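Uncharacterized conserved protein YiiM (Geobacillus stearothermophilus, PDB 5YHH) is of incompletely defined function but probably acts as a molybdenum cofactor-binding enzyme of the MOSC family, linked to hydroxylaminopurine resistance. Local coordinates at residues S11-K16 against F84-F89; E77-R82 against P138-Q143; E91-L96 against F149-L154. One frame throughout, in Å; residues are numbered along the deposited sequence.

From the N terminus, strand 8-19 is laid down first. Contact 1 joins it to the loop after helix 71-80, closing a long loop of chain. Contact 2 opens within that loop, on helix 71-80, and closes on helix 137-144, so contacts 1 and 2 cross. Contact 3 opens on strand 93-96 after contact 1 has closed. It ends on strand 149-153, past the end of contact 2, so contacts 2 and 3 cross. Strands 8-19 and 93-96 are sheet neighbours, which joins contacts 1 and 3 through backbone hydrogen bonds. Contacts 1 and 2 meet where Glu77 OE2 binds Phe84 N. Contact 1 ties sheet to loop, contact 2 helix to helix, contact 3 strand to strand.

Contact 1 of 3, residues S11-K16 against F84-F89; sequences SINVGK and FTAGAF
Ser11 and Asn13 on strand 8-19 face the turn at Ala86 and Gly87, with 6.3 Å between Ser11 CA and Ala86 CA and 5.9 Å between Asn13 CA and Gly87 CA. The side chains of Ser11 and Asn13 both point at the turn. Ser11 CB presses on the methyl of Ala86, and the 3.5 Å between the two CB atoms is tight for carbons. Ser11 OG touches the same methyl. The hydroxyl gets there because OG stands opposite the backbone N (chi1 -171°). It then donates a hydrogen bond to Asn13 OD1 over 2.7 Å. The donor sits 27° off the plane of the amide carbonyl. This link between two residues of one strand helps to fix the rotation of the Asn13 amide.

The strand belongs to the mixed sheet of the MOSC domain, next to strand 93-96. The loop 84-89 leads into that strand and lies over the join. It makes a type II beta turn from Thr85 to Ala88, closed by Ala88 N to Thr85 O at 2.9 Å. Gly87 takes the third place with phi 100°, where a CB would jam against the carbonyl of Ala86.

The Asn13 amide lies against the peptide between Ala86 and Gly87. OD1 is 4.0 Å from Ala86 CB, and ND2 is 3.5 Å from Gly87 N, a packing contact between two donors. Each has an acceptor elsewhere. Asn13 ND2 binds Thr94 OG1 and Glu91 O, while Gly87 N binds Glu91 OE2.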
loop_
_atom_site.group_PDB
_atom_site.type_symbol
_atom_site.label_atom_id
_atom_site.label_comp_id
_atom_site.label_asym_id
_atom_site.label_seq_id
_atom_site.Cartn_x
_atom_site.Cartn_y
_atom_site.Cartn_z
ATOM N N SER A 11 -8.770 8.067 -7.059
ATOM C CA SER A 11 -9.921 7.915 -6.196
ATOM C C SER A 11 -9.508 7.839 -4.762
ATOM O O SER A 11 -8.508 7.219 -4.427
ATOM C CB SER A 11 -10.752 6.672 -6.577
ATOM O OG SER A 11 -11.982 6.661 -5.866
ATOM N N ILE A 12 -10.264 8.528 -3.920
ATOM C CA ILE A 12 -10.113 8.436 -2.489
ATOM C C ILE A 12 -11.343 7.680 -2.055
ATOM O O ILE A 12 -12.456 8.081 -2.377
ATOM C CB ILE A 12 -10.103 9.816 -1.787
ATOM C CG1 ILE A 12 -8.962 10.719 -2.295
ATOM C CG2 ILE A 12 -10.027 9.655 -0.283
ATOM C CD1 ILE A 12 -9.186 12.234 -1.860
ATOM N N ASN A 13 -11.132 6.603 -1.319
ATOM C CA ASN A 13 -12.187 5.703 -0.923
ATOM C C ASN A 13 -12.309 5.679 0.589
ATOM O O ASN A 13 -11.304 5.551 1.262
ATOM C CB ASN A 13 -11.872 4.313 -1.473
ATOM C CG ASN A 13 -11.451 4.362 -2.946
ATOM O OD1 ASN A 13 -12.164 4.926 -3.772
ATOM N ND2 ASN A 13 -10.290 3.806 -3.272
ATOM N N VAL A 14 -13.526 5.755 1.106
ATOM C CA VAL A 14 -13.734 5.801 2.542
ATOM C C VAL A 14 -14.646 4.667 3.021
ATOM O O VAL A 14 -15.673 4.361 2.389
ATOM C CB VAL A 14 -14.293 7.177 2.963
ATOM C CG1 VAL A 14 -14.764 7.154 4.436
ATOM C CG2 VAL A 14 -13.226 8.246 2.758
ATOM N N GLY A 15 -14.247 4.024 4.116
ATOM C CA GLY A 15 -15.029 2.939 4.700
ATOM C C GLY A 15 -15.726 3.314 5.995
ATOM O O GLY A 15 -15.527 4.416 6.520
ATOM N N LYS A 16 -16.554 2.397 6.502
ATOM C CA LYS A 16 -17.244 2.576 7.794
ATOM C C LYS A 16 -16.467 1.909 8.926
ATOM O O LYS A 16 -16.022 0.778 8.773
ATOM C CB LYS A 16 -18.652 1.982 7.749
ATOM C CG LYS A 16 -19.520 2.539 6.635
ATOM C CD LYS A 16 -21.029 2.402 6.935
ATOM C CE LYS A 16 -21.870 2.841 5.736
ATOM N NZ LYS A 16 -21.635 1.940 4.552
ATOM N N PHE A 84 -13.253 -4.707 -11.710
ATOM C CA PHE A 84 -12.548 -4.247 -10.511
ATOM C C PHE A 84 -12.317 -2.767 -10.693
ATOM O O PHE A 84 -11.633 -2.361 -11.656
ATOM C CB PHE A 84 -11.208 -4.963 -10.346
ATOM C CG PHE A 84 -11.322 -6.434 -9.928
ATOM C CD1 PHE A 84 -11.645 -7.409 -10.831
ATOM C CD2 PHE A 84 -11.020 -6.819 -8.643
ATOM C CE1 PHE A 84 -11.737 -8.716 -10.459
ATOM C CE2 PHE A 84 -11.124 -8.157 -8.273
ATOM C CZ PHE A 84 -11.472 -9.092 -9.174
ATOM N N THR A 85 -12.952 -1.955 -9.840
ATOM C CA THR A 85 -12.879 -0.499 -9.920
ATOM C C THR A 85 -12.443 -0.004 -8.546
ATOM O O THR A 85 -12.201 -0.798 -7.607
ATOM C CB THR A 85 -14.246 0.093 -10.359
ATOM O OG1 THR A 85 -15.248 -0.351 -9.435
ATOM C CG2 THR A 85 -14.629 -0.420 -11.771
ATOM N N ALA A 86 -12.311 1.301 -8.445
ATOM C CA ALA A 86 -11.724 1.930 -7.302
ATOM C C ALA A 86 -12.351 1.427 -6.004
ATOM O O ALA A 86 -13.566 1.353 -5.858
ATOM C CB ALA A 86 -11.838 3.500 -7.454
ATOM N N GLY A 87 -11.504 1.031 -5.066
ATOM C CA GLY A 87 -11.964 0.514 -3.768
ATOM C C GLY A 87 -11.951 -1.014 -3.700
ATOM O O GLY A 87 -12.086 -1.623 -2.634
ATOM N N ALA A 88 -11.736 -1.639 -4.841
ATOM C CA ALA A 88 -11.833 -3.090 -4.952
ATOM C C ALA A 88 -10.817 -3.810 -4.047
ATOM O O ALA A 88 -11.080 -4.934 -3.594
ATOM C CB ALA A 88 -11.676 -3.499 -6.444
ATOM N N PHE A 89 -9.657 -3.192 -3.784
ATOM C CA PHE A 89 -8.648 -3.811 -2.884
ATOM C C PHE A 89 -8.621 -3.255 -1.484
ATOM O O PHE A 89 -7.697 -3.522 -0.692
ATOM C CB PHE A 89 -7.255 -3.845 -3.535
ATOM C CG PHE A 89 -7.159 -4.914 -4.613
ATOM C CD1 PHE A 89 -8.042 -4.929 -5.661
ATOM C CD2 PHE A 89 -6.244 -5.941 -4.519
ATOM C CE1 PHE A 89 -8.011 -5.978 -6.597
ATOM C CE2 PHE A 89 -6.212 -6.958 -5.480
ATOM C CZ PHE A 89 -7.087 -6.965 -6.490
#

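Contact 2 of 3, residues E77-R82 against P138-Q143; sequences EERYGR and PKAICQ
Ala140 puts its methyl over one face of the Arg79 guanidinium. Ala140 CB is 3.5 Å from Arg79 CZ and sits 3.4 Å above the plane, displaced toward the rim. The methyl is almost as close to NH1 and NH2. Tyr80 touches the same methyl with its hydroxyl oxygen, Tyr80 OH lying 3.9 Å from Ala140 CB. Gln143 joins through water 1, which lies in the guanidinium plane at its edge. The water donates to Gln143 OE1 at 2.6 Å and accepts a weak bond from Arg79 NH2.

The torsions of Arg79 set up this approach. Its chain runs out with CG beside the carbonyl carbon (chi1 179°), then bends at chi3 (-95°). On the way, Arg79 CD passes over one face of the Tyr80 ring, 3.1 Å above its plane and toward the rim.

Further out, Asp136, just before helix 137-144, holds Tyr80 OH through its OD1. Asp136 OD2 lies in a long, weak ion pair with Arg79 NH1. Tyr75 OH adds a weak hydrogen bond to Arg79 NH2. Trp76, one turn before Tyr80, also packs on Ala140. The contact thus joins the C-terminal end of helix 71-80 to helix 137-144 within the MOSC domain. Gly81, with positive phi, takes the chain out of the first helix.

Lys139 NZ is 6.5 Å from Arg79 NH1, and Asp136 probably offsets part of the charge of Arg79. A methyl in van der Waals contact offers the guanidinium charge no partner. The polar link to Gln143 runs through a water whose bond to Arg79 is weak.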
loop_
_atom_site.group_PDB
_atom_site.type_symbol
_atom_site.label_atom_id
_atom_site.label_comp_id
_atom_site.label_asym_id
_atom_site.label_seq_id
_atom_site.Cartn_x
_atom_site.Cartn_y
_atom_site.Cartn_z
ATOM N N GLU A 77 -9.436 -7.984 -14.018
ATOM C CA GLU A 77 -10.647 -8.152 -14.803
ATOM C C GLU A 77 -10.446 -9.210 -15.868
ATOM O O GLU A 77 -11.358 -9.977 -16.181
ATOM C CB GLU A 77 -11.070 -6.864 -15.451
ATOM C CG GLU A 77 -11.508 -5.790 -14.433
ATOM C CD GLU A 77 -11.952 -4.480 -15.094
ATOM O OE1 GLU A 77 -11.681 -4.275 -16.329
ATOM O OE2 GLU A 77 -12.611 -3.667 -14.388
ATOM N N GLU A 78 -9.237 -9.254 -16.407
ATOM C CA GLU A 78 -8.878 -10.284 -17.394
ATOM C C GLU A 78 -8.752 -11.660 -16.748
ATOM O O GLU A 78 -9.184 -12.671 -17.309
ATOM C CB GLU A 78 -7.580 -9.891 -18.062
ATOM C CG GLU A 78 -7.777 -8.703 -19.007
ATOM C CD GLU A 78 -6.482 -8.110 -19.498
ATOM O OE1 GLU A 78 -5.412 -8.450 -18.951
ATOM O OE2 GLU A 78 -6.541 -7.289 -20.428
ATOM N N ARG A 79 -8.152 -11.713 -15.570
ATOM C CA ARG A 79 -8.030 -13.015 -14.879
ATOM C C ARG A 79 -9.367 -13.564 -14.418
ATOM O O ARG A 79 -9.617 -14.769 -14.554
ATOM C CB ARG A 79 -7.113 -12.935 -13.660
ATOM C CG ARG A 79 -7.028 -14.299 -12.965
ATOM C CD ARG A 79 -6.474 -14.322 -11.575
ATOM N NE ARG A 79 -5.050 -14.616 -11.542
ATOM C CZ ARG A 79 -4.414 -15.572 -10.872
ATOM N NH1 ARG A 79 -5.003 -16.498 -10.118
ATOM N NH2 ARG A 79 -3.099 -15.589 -10.966
ATOM N N TYR A 80 -10.215 -12.725 -13.835
ATOM C CA TYR A 80 -11.443 -13.235 -13.205
ATOM C C TYR A 80 -12.751 -12.980 -13.950
ATOM O O TYR A 80 -13.806 -13.499 -13.530
ATOM C CB TYR A 80 -11.578 -12.726 -11.764
ATOM C CG TYR A 80 -10.514 -13.247 -10.852
ATOM C CD1 TYR A 80 -10.499 -14.597 -10.464
ATOM C CD2 TYR A 80 -9.527 -12.408 -10.360
ATOM C CE1 TYR A 80 -9.508 -15.082 -9.605
ATOM C CE2 TYR A 80 -8.538 -12.891 -9.514
ATOM C CZ TYR A 80 -8.541 -14.212 -9.126
ATOM O OH TYR A 80 -7.535 -14.661 -8.292
ATOM N N GLY A 81 -12.702 -12.239 -15.053
ATOM C CA GLY A 81 -13.898 -12.012 -15.868
ATOM C C GLY A 81 -15.005 -11.205 -15.179
ATOM O O GLY A 81 -16.198 -11.463 -15.342
ATOM N N ARG A 82 -14.625 -10.203 -14.417
ATOM C CA ARG A 82 -15.599 -9.382 -13.717
ATOM C C ARG A 82 -14.931 -8.034 -13.449
ATOM O O ARG A 82 -13.701 -7.958 -13.481
ATOM C CB ARG A 82 -15.974 -10.058 -12.400
ATOM C CG ARG A 82 -14.853 -9.991 -11.398
ATOM C CD ARG A 82 -15.289 -10.445 -10.024
ATOM N NE ARG A 82 -15.506 -11.891 -9.979
ATOM C CZ ARG A 82 -15.732 -12.564 -8.845
ATOM N NH1 ARG A 82 -15.823 -11.911 -7.675
ATOM N NH2 ARG A 82 -15.894 -13.878 -8.885
ATOM N N PRO A 138 -5.480 -13.970 -2.624
ATOM C CA PRO A 138 -4.241 -13.637 -1.902
ATOM C C PRO A 138 -2.976 -14.328 -2.502
ATOM O O PRO A 138 -1.919 -13.706 -2.645
ATOM C CB PRO A 138 -4.527 -14.139 -0.455
ATOM C CG PRO A 138 -6.030 -14.049 -0.308
ATOM C CD PRO A 138 -6.580 -14.359 -1.718
ATOM N N LYS A 139 -3.089 -15.599 -2.870
ATOM C CA LYS A 139 -2.010 -16.293 -3.538
ATOM C C LYS A 139 -1.639 -15.599 -4.844
ATOM O O LYS A 139 -0.467 -15.343 -5.099
ATOM C CB LYS A 139 -2.409 -17.755 -3.824
ATOM C CG LYS A 139 -1.330 -18.585 -4.486
ATOM C CD LYS A 139 -1.845 -20.054 -4.721
ATOM C CE LYS A 139 -2.758 -20.122 -5.949
ATOM N NZ LYS A 139 -3.641 -21.351 -6.023
ATOM N N ALA A 140 -2.631 -15.258 -5.653
ATOM C CA ALA A 140 -2.374 -14.510 -6.892
ATOM C C ALA A 140 -1.647 -13.183 -6.667
ATOM O O ALA A 140 -0.785 -12.786 -7.452
ATOM C CB ALA A 140 -3.686 -14.265 -7.665
ATOM N N ILE A 141 -2.026 -12.472 -5.624
ATOM C CA ILE A 141 -1.342 -11.201 -5.305
ATOM C C ILE A 141 0.134 -11.472 -4.983
ATOM O O ILE A 141 1.010 -10.818 -5.534
ATOM C CB ILE A 141 -2.043 -10.445 -4.154
ATOM C CG1 ILE A 141 -3.403 -9.916 -4.619
ATOM C CG2 ILE A 141 -1.164 -9.277 -3.636
ATOM C CD1 ILE A 141 -4.333 -9.516 -3.480
ATOM N N CYS A 142 0.398 -12.464 -4.129
ATOM C CA CYS A 142 1.760 -12.846 -3.809
ATOM C C CYS A 142 2.529 -13.351 -5.038
ATOM O O CYS A 142 3.703 -13.026 -5.209
ATOM C CB CYS A 142 1.803 -13.866 -2.662
ATOM S SG CYS A 142 3.410 -14.676 -2.517
ATOM N N GLN A 143 1.874 -14.089 -5.930
ATOM C CA GLN A 143 2.546 -14.577 -7.128
ATOM C C GLN A 143 2.841 -13.471 -8.153
ATOM O O GLN A 143 3.888 -13.505 -8.803
ATOM C CB GLN A 143 1.713 -15.653 -7.824
ATOM C CG GLN A 143 1.726 -17.015 -7.144
ATOM C CD GLN A 143 0.687 -17.973 -7.731
ATOM O OE1 GLN A 143 -0.370 -17.553 -8.247
ATOM N NE2 GLN A 143 0.981 -19.276 -7.644
HETATM O O HOH W 1 -0.714 -16.085 -10.305
#

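Contact 3 of 3, residues E91-L96 against F149-L154; sequences ENWTLL and FYFRVL
Trp93 and Phe151 bring their rings together obliquely. The six-membered ring of Trp93 and the Phe151 ring have centroids 5.4 Å apart and planes at 46°. The closest atoms are Trp93 CE3 and Phe151 CE2, at 3.9 Å. Seen as whole side chains, the two cross at about a right angle. Phe149 has Phe151 CZ at its edge, in the ring plane. Leu95 CD1 comes to the Phe149 ring at a slant and meets CZ at 3.7 Å and CE1 at 3.8 Å.

The four residues belong to the buried apolar core of the MOSC domain. Strands 93-96 and 149-153 are not neighbours in the mixed sheet. Strand 65-69 runs between them, and Trp93 makes backbone hydrogen bonds to its Cys66 and Tyr68. The side chains therefore meet across this middle strand. Trp93 also packs on Ile65, while Phe151 continues the core to Val116 and Val118 of strand 114-121.

The alternation of the strands puts Trp93 and Leu95 on one face and Thr94 on the other. Phe149 and Phe151 likewise share a side. The CB of Phe149 does not aim at Leu95. Its ring arrives there because CG lies between the backbone N and the carbonyl carbon (chi1 39°).

On the other face of strand 93-96, Thr94 takes part in a polar cluster around the Glu91 carboxylate. The backbone N of Phe89 binds Glu91 OE1. Thr94 OG1 donates to Glu91 OE2 at 2.6 Å, on its anti side and 17° out of the carboxylate plane.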
loop_
_atom_site.group_PDB
_atom_site.type_symbol
_atom_site.label_atom_id
_atom_site.label_comp_id
_atom_site.label_asym_id
_atom_site.label_seq_id
_atom_site.Cartn_x
_atom_site.Cartn_y
_atom_site.Cartn_z
ATOM N N GLU A 91 -8.431 -0.218 -0.772
ATOM C CA GLU A 91 -7.427 0.845 -0.662
ATOM C C GLU A 91 -8.054 2.206 -0.302
ATOM O O GLU A 91 -9.140 2.526 -0.753
ATOM C CB GLU A 91 -6.573 0.930 -1.940
ATOM C CG GLU A 91 -7.277 1.471 -3.215
ATOM C CD GLU A 91 -8.228 0.575 -3.907
ATOM O OE1 GLU A 91 -8.528 -0.550 -3.407
ATOM O OE2 GLU A 91 -8.663 0.989 -5.035
ATOM N N ASN A 92 -7.386 2.993 0.536
ATOM C CA ASN A 92 -7.774 4.403 0.743
ATOM C C ASN A 92 -7.601 5.217 -0.520
ATOM O O ASN A 92 -8.462 6.058 -0.865
ATOM C CB ASN A 92 -6.931 5.042 1.858
ATOM C CG ASN A 92 -7.004 4.295 3.151
ATOM O OD1 ASN A 92 -6.169 3.416 3.449
ATOM N ND2 ASN A 92 -8.034 4.592 3.927
ATOM N N TRP A 93 -6.489 4.974 -1.221
ATOM C CA TRP A 93 -6.083 5.752 -2.389
ATOM C C TRP A 93 -5.877 4.792 -3.568
ATOM O O TRP A 93 -5.026 3.903 -3.513
ATOM C CB TRP A 93 -4.749 6.448 -2.128
ATOM C CG TRP A 93 -4.751 7.597 -1.174
ATOM C CD1 TRP A 93 -5.772 8.022 -0.372
ATOM C CD2 TRP A 93 -3.621 8.414 -0.860
ATOM N NE1 TRP A 93 -5.343 9.085 0.414
ATOM C CE2 TRP A 93 -4.031 9.348 0.110
ATOM C CE3 TRP A 93 -2.310 8.461 -1.336
ATOM C CZ2 TRP A 93 -3.161 10.321 0.629
ATOM C CZ3 TRP A 93 -1.459 9.401 -0.845
ATOM C CH2 TRP A 93 -1.883 10.335 0.139
ATOM N N THR A 94 -6.699 4.967 -4.598
ATOM C CA THR A 94 -6.505 4.312 -5.862
ATOM C C THR A 94 -5.591 5.198 -6.672
ATOM O O THR A 94 -5.887 6.367 -6.914
ATOM C CB THR A 94 -7.827 4.138 -6.606
ATOM O OG1 THR A 94 -8.751 3.478 -5.746
ATOM C CG2 THR A 94 -7.585 3.311 -7.876
ATOM N N LEU A 95 -4.471 4.636 -7.107
ATOM C CA LEU A 95 -3.450 5.429 -7.745
ATOM C C LEU A 95 -3.438 5.240 -9.236
ATOM O O LEU A 95 -3.954 4.248 -9.773
ATOM C CB LEU A 95 -2.092 5.050 -7.175
ATOM C CG LEU A 95 -1.823 5.266 -5.685
ATOM C CD1 LEU A 95 -0.306 5.090 -5.377
ATOM C CD2 LEU A 95 -2.326 6.617 -5.205
ATOM N N LEU A 96 -2.877 6.232 -9.913
ATOM C CA LEU A 96 -2.538 6.129 -11.335
ATOM C C LEU A 96 -1.079 6.582 -11.526
ATOM O O LEU A 96 -0.642 7.571 -10.919
ATOM C CB LEU A 96 -3.498 6.983 -12.168
ATOM C CG LEU A 96 -3.302 6.940 -13.665
ATOM C CD1 LEU A 96 -3.789 5.558 -14.230
ATOM C CD2 LEU A 96 -4.073 8.122 -14.306
ATOM N N PHE A 149 0.853 -0.884 -1.569
ATOM C CA PHE A 149 1.831 -0.468 -0.541
ATOM C C PHE A 149 1.186 0.564 0.382
ATOM O O PHE A 149 0.128 1.139 0.072
ATOM C CB PHE A 149 3.120 0.100 -1.173
ATOM C CG PHE A 149 2.859 0.979 -2.415
ATOM C CD1 PHE A 149 2.484 2.287 -2.277
ATOM C CD2 PHE A 149 2.905 0.440 -3.675
ATOM C CE1 PHE A 149 2.215 3.081 -3.397
ATOM C CE2 PHE A 149 2.630 1.236 -4.824
ATOM C CZ PHE A 149 2.284 2.546 -4.662
ATOM N N TYR A 150 1.829 0.810 1.514
ATOM C CA TYR A 150 1.314 1.777 2.444
ATOM C C TYR A 150 2.204 3.017 2.469
ATOM O O TYR A 150 3.404 2.931 2.213
ATOM C CB TYR A 150 1.332 1.188 3.856
ATOM C CG TYR A 150 0.266 0.191 4.152
ATOM C CD1 TYR A 150 0.497 -1.170 3.973
ATOM C CD2 TYR A 150 -0.947 0.592 4.698
ATOM C CE1 TYR A 150 -0.465 -2.105 4.304
ATOM C CE2 TYR A 150 -1.916 -0.336 5.036
ATOM C CZ TYR A 150 -1.677 -1.663 4.810
ATOM O OH TYR A 150 -2.628 -2.560 5.130
ATOM N N PHE A 151 1.596 4.121 2.893
ATOM C CA PHE A 151 2.295 5.338 3.293
ATOM C C PHE A 151 2.045 5.651 4.765
ATOM O O PHE A 151 0.945 5.430 5.301
ATOM C CB PHE A 151 1.732 6.561 2.554
ATOM C CG PHE A 151 1.849 6.528 1.062
ATOM C CD1 PHE A 151 2.990 6.988 0.424
ATOM C CD2 PHE A 151 0.768 6.129 0.282
ATOM C CE1 PHE A 151 3.068 7.009 -0.977
ATOM C CE2 PHE A 151 0.837 6.153 -1.101
ATOM C CZ PHE A 151 1.985 6.585 -1.732
ATOM N N ARG A 152 3.058 6.237 5.393
ATOM C CA ARG A 152 2.898 6.989 6.636
ATOM C C ARG A 152 2.706 8.465 6.273
ATOM O O ARG A 152 3.104 8.919 5.184
ATOM C CB ARG A 152 4.121 6.795 7.553
ATOM C CG ARG A 152 5.448 7.358 7.015
ATOM C CD ARG A 152 6.534 7.359 8.123
ATOM N NE ARG A 152 6.807 5.985 8.570
ATOM C CZ ARG A 152 7.598 5.113 7.944
ATOM N NH1 ARG A 152 8.280 5.462 6.865
ATOM N NH2 ARG A 152 7.748 3.897 8.436
ATOM N N VAL A 153 2.087 9.218 7.172
ATOM C CA VAL A 153 1.863 10.625 6.944
ATOM C C VAL A 153 2.917 11.423 7.701
ATOM O O VAL A 153 2.960 11.379 8.946
ATOM C CB VAL A 153 0.460 11.014 7.397
ATOM C CG1 VAL A 153 0.285 12.533 7.293
ATOM C CG2 VAL A 153 -0.585 10.204 6.567
ATOM N N LEU A 154 3.766 12.124 6.944
ATOM C CA LEU A 154 4.805 12.997 7.506
ATOM C C LEU A 154 4.256 14.342 7.913
ATOM O O LEU A 154 4.682 14.916 8.931
ATOM C CB LEU A 154 5.962 13.207 6.505
ATOM C CG LEU A 154 6.674 11.920 6.052
ATOM C CD1 LEU A 154 7.811 12.244 5.062
ATOM C CD2 LEU A 154 7.180 11.084 7.246
#